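Local coordinates for HTH-type transcriptional repressor NemR (Escherichia coli, PDB 4YZE), which represses transcription of the nemRA-gloA operon by binding its NemR box and responds to electrophiles and reactive chlorine species, at residues V135-E144 with P158-Y166. The protein carries 5 engineered substitutions. Numbering follows the deposited sequence.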
loop_
_atom_site.group_PDB
_atom_site.type_symbol
_atom_site.label_atom_id
_atom_site.label_comp_id
_atom_site.label_asym_id
_atom_site.label_seq_id
_atom_site.Cartn_x
_atom_site.Cartn_y
_atom_site.Cartn_z
ATOM N N VAL A 135 -2.791 15.327 -2.330
ATOM C CA VAL A 135 -4.015 14.602 -2.688
ATOM C C VAL A 135 -5.005 14.671 -1.529
ATOM O O VAL A 135 -6.191 14.924 -1.712
ATOM C CB VAL A 135 -3.746 13.122 -3.026
ATOM C CG1 VAL A 135 -5.071 12.335 -3.195
ATOM C CG2 VAL A 135 -2.866 12.983 -4.292
ATOM N N ILE A 136 -4.489 14.435 -0.333
ATOM C CA ILE A 136 -5.292 14.399 0.861
ATOM C C ILE A 136 -5.972 15.750 1.070
ATOM O O ILE A 136 -7.157 15.812 1.381
ATOM C CB ILE A 136 -4.431 14.029 2.076
ATOM C CG1 ILE A 136 -4.013 12.550 1.969
ATOM C CG2 ILE A 136 -5.196 14.294 3.363
ATOM C CD1 ILE A 136 -2.877 12.146 2.910
ATOM N N ALA A 137 -5.230 16.830 0.864
ATOM C CA ALA A 137 -5.788 18.164 1.074
ATOM C C ALA A 137 -6.887 18.463 0.047
ATOM O O ALA A 137 -7.863 19.113 0.377
ATOM C CB ALA A 137 -4.689 19.247 1.067
ATOM N N LEU A 138 -6.758 17.962 -1.179
ATOM C CA LEU A 138 -7.826 18.151 -2.158
ATOM C C LEU A 138 -9.110 17.396 -1.766
ATOM O O LEU A 138 -10.224 17.945 -1.870
ATOM C CB LEU A 138 -7.367 17.753 -3.558
ATOM C CG LEU A 138 -6.427 18.746 -4.245
ATOM C CD1 LEU A 138 -5.851 18.144 -5.519
ATOM C CD2 LEU A 138 -7.153 20.064 -4.541
ATOM N N LEU A 139 -8.946 16.150 -1.323
ATOM C CA LEU A 139 -10.068 15.323 -0.882
ATOM C C LEU A 139 -10.751 15.950 0.334
ATOM O O LEU A 139 -11.980 15.935 0.448
ATOM C CB LEU A 139 -9.587 13.909 -0.544
ATOM C CG LEU A 139 -9.095 13.052 -1.712
ATOM C CD1 LEU A 139 -8.384 11.795 -1.213
ATOM C CD2 LEU A 139 -10.239 12.680 -2.633
ATOM N N SER A 140 -9.941 16.500 1.229
ATOM C CA SER A 140 -10.421 17.160 2.437
ATOM C C SER A 140 -11.269 18.377 2.105
ATOM O O SER A 140 -12.331 18.576 2.703
ATOM C CB SER A 140 -9.246 17.603 3.300
ATOM O OG SER A 140 -9.703 18.035 4.557
ATOM N N GLN A 141 -10.803 19.187 1.156
ATOM C CA GLN A 141 -11.547 20.379 0.769
ATOM C C GLN A 141 -12.891 19.981 0.138
ATOM O O GLN A 141 -13.926 20.615 0.405
ATOM C CB GLN A 141 -10.714 21.250 -0.176
ATOM C CG GLN A 141 -11.321 22.619 -0.451
ATOM C CD GLN A 141 -11.555 23.444 0.822
ATOM O OE1 GLN A 141 -10.600 23.897 1.463
ATOM N NE2 GLN A 141 -12.832 23.641 1.191
ATOM N N ALA A 142 -12.873 18.914 -0.670
ATOM C CA ALA A 142 -14.097 18.408 -1.307
ATOM C C ALA A 142 -15.108 17.969 -0.261
ATOM O O ALA A 142 -16.308 18.241 -0.394
ATOM C CB ALA A 142 -13.785 17.240 -2.256
ATOM N N LEU A 143 -14.630 17.271 0.767
ATOM C CA LEU A 143 -15.513 16.804 1.828
ATOM C C LEU A 143 -16.159 17.991 2.555
ATOM O O LEU A 143 -17.360 17.971 2.828
ATOM C CB LEU A 143 -14.774 15.897 2.810
ATOM C CG LEU A 143 -14.323 14.541 2.233
ATOM C CD1 LEU A 143 -13.213 13.959 3.080
ATOM C CD2 LEU A 143 -15.488 13.551 2.125
ATOM N N GLU A 144 -15.359 19.012 2.857
ATOM C CA GLU A 144 -15.837 20.185 3.589
ATOM C C GLU A 144 -16.863 20.943 2.743
ATOM O O GLU A 144 -17.948 21.272 3.227
ATOM C CB GLU A 144 -14.658 21.083 3.978
ATOM C CG GLU A 144 -15.040 22.396 4.647
ATOM C CD GLU A 144 -15.692 22.207 6.004
ATOM O OE1 GLU A 144 -16.324 23.169 6.498
ATOM O OE2 GLU A 144 -15.571 21.108 6.586
ATOM N N PRO A 158 -12.919 16.572 8.266
ATOM C CA PRO A 158 -12.624 16.398 6.836
ATOM C C PRO A 158 -11.227 15.824 6.598
ATOM O O PRO A 158 -11.060 14.881 5.801
ATOM C CB PRO A 158 -12.681 17.829 6.293
ATOM C CG PRO A 158 -13.530 18.594 7.252
ATOM C CD PRO A 158 -13.337 17.953 8.599
ATOM N N LEU A 159 -10.230 16.383 7.283
ATOM C CA LEU A 159 -8.847 15.920 7.094
ATOM C C LEU A 159 -8.702 14.471 7.518
ATOM O O LEU A 159 -8.160 13.648 6.773
ATOM C CB LEU A 159 -7.849 16.798 7.866
ATOM C CG LEU A 159 -6.376 16.526 7.524
ATOM C CD1 LEU A 159 -6.128 16.699 6.021
ATOM C CD2 LEU A 159 -5.432 17.409 8.332
ATOM N N GLN A 160 -9.192 14.158 8.714
ATOM C CA GLN A 160 -9.209 12.780 9.191
ATOM C C GLN A 160 -9.870 11.869 8.154
ATOM O O GLN A 160 -9.315 10.835 7.768
ATOM C CB GLN A 160 -9.957 12.692 10.525
ATOM N N GLN A 161 -11.035 12.273 7.666
ATOM C CA GLN A 161 -11.752 11.413 6.735
ATOM C C GLN A 161 -11.009 11.367 5.414
ATOM O O GLN A 161 -10.956 10.319 4.781
ATOM C CB GLN A 161 -13.213 11.860 6.547
ATOM C CG GLN A 161 -13.959 11.077 5.466
ATOM C CD GLN A 161 -14.081 9.586 5.780
ATOM O OE1 GLN A 161 -13.456 8.733 5.126
ATOM N NE2 GLN A 161 -14.888 9.267 6.778
ATOM N N ALA A 162 -10.419 12.487 5.000
ATOM C CA ALA A 162 -9.639 12.486 3.755
ATOM C C ALA A 162 -8.445 11.528 3.811
ATOM O O ALA A 162 -8.099 10.910 2.811
ATOM C CB ALA A 162 -9.163 13.895 3.400
ATOM N N GLN A 163 -7.824 11.408 4.977
ATOM C CA GLN A 163 -6.620 10.599 5.111
ATOM C C GLN A 163 -6.961 9.122 5.036
ATOM O O GLN A 163 -6.224 8.312 4.459
ATOM C CB GLN A 163 -5.919 10.941 6.429
ATOM C CG GLN A 163 -5.294 12.319 6.382
ATOM C CD GLN A 163 -4.758 12.806 7.719
ATOM O OE1 GLN A 163 -4.093 13.842 7.782
ATOM N NE2 GLN A 163 -5.042 12.068 8.790
ATOM N N VAL A 164 -8.091 8.776 5.630
ATOM C CA VAL A 164 -8.617 7.420 5.554
ATOM C C VAL A 164 -8.921 7.060 4.116
ATOM O O VAL A 164 -8.622 5.957 3.694
ATOM C CB VAL A 164 -9.906 7.279 6.399
ATOM C CG1 VAL A 164 -10.693 5.996 6.039
ATOM C CG2 VAL A 164 -9.557 7.311 7.876
ATOM N N LEU A 165 -9.538 7.980 3.377
ATOM C CA LEU A 165 -9.880 7.725 1.973
ATOM C C LEU A 165 -8.615 7.466 1.158
ATOM O O LEU A 165 -8.581 6.592 0.273
ATOM C CB LEU A 165 -10.634 8.911 1.371
ATOM C CG LEU A 165 -12.078 9.203 1.805
ATOM C CD1 LEU A 165 -12.584 10.448 1.102
ATOM C CD2 LEU A 165 -13.012 8.030 1.503
ATOM N N TYR A 166 -7.572 8.230 1.450
ATOM C CA TYR A 166 -6.306 8.061 0.736
ATOM C C TYR A 166 -5.664 6.747 1.150
ATOM O O TYR A 166 -5.214 5.980 0.303
ATOM C CB TYR A 166 -5.374 9.251 0.988
ATOM C CG TYR A 166 -4.068 9.120 0.239
ATOM C CD1 TYR A 166 -4.010 9.330 -1.132
ATOM C CD2 TYR A 166 -2.904 8.751 0.891
ATOM C CE1 TYR A 166 -2.826 9.200 -1.835
ATOM C CE2 TYR A 166 -1.695 8.617 0.192
ATOM C CZ TYR A 166 -1.669 8.844 -1.168
ATOM O OH TYR A 166 -0.490 8.709 -1.876
#
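The ring of Tyr166 meets two aliphatic side chains obliquely: CG1 of Val135 is 3.8 Å from CD1 of Tyr166, while CG1 of Ile136 lies against CB and CG of Tyr166 and CD1 of Ile136 near its CD2. Tyr91 of helix 84-97 also touches Tyr166, whose side chain is about 7 Å from that of Cys108, central to the response to reactive chlorine species. The packing is a worked example of knobs-into-holes between two helices of the TetR-type C-terminal domain; the axes of segments 135-144 and 158-166 approach to 8.1 Å, their N-to-C directions 127° apart. Small residues stand where the helices come close: the CA atoms of Ser140 and Ala162 are 4.9 Å apart, and the methyl of Ala162 is a knob among Ile136, Leu139, Ser140 and Leu143. Ile136 answers as a knob among Leu159, Ala162, Gln163 and Tyr166; with CG1 anti to its carbonyl carbon (chi1 -70°), one branch reaches the tyrosine and CG2 meets CG of Gln163 at 3.6 Å. With an alanine here both branches go, which would probably leave a gap beside CB of Tyr166 and take from Leu159 and Gln163 their contact with CG2. Beyond that contact, the amide of Gln163 is held by Glu183 of the second subunit. At the other end Leu143 is the third knob, its CD1 resting 3.6 Å from O of Pro158 and 3.8 Å from CG of Gln161.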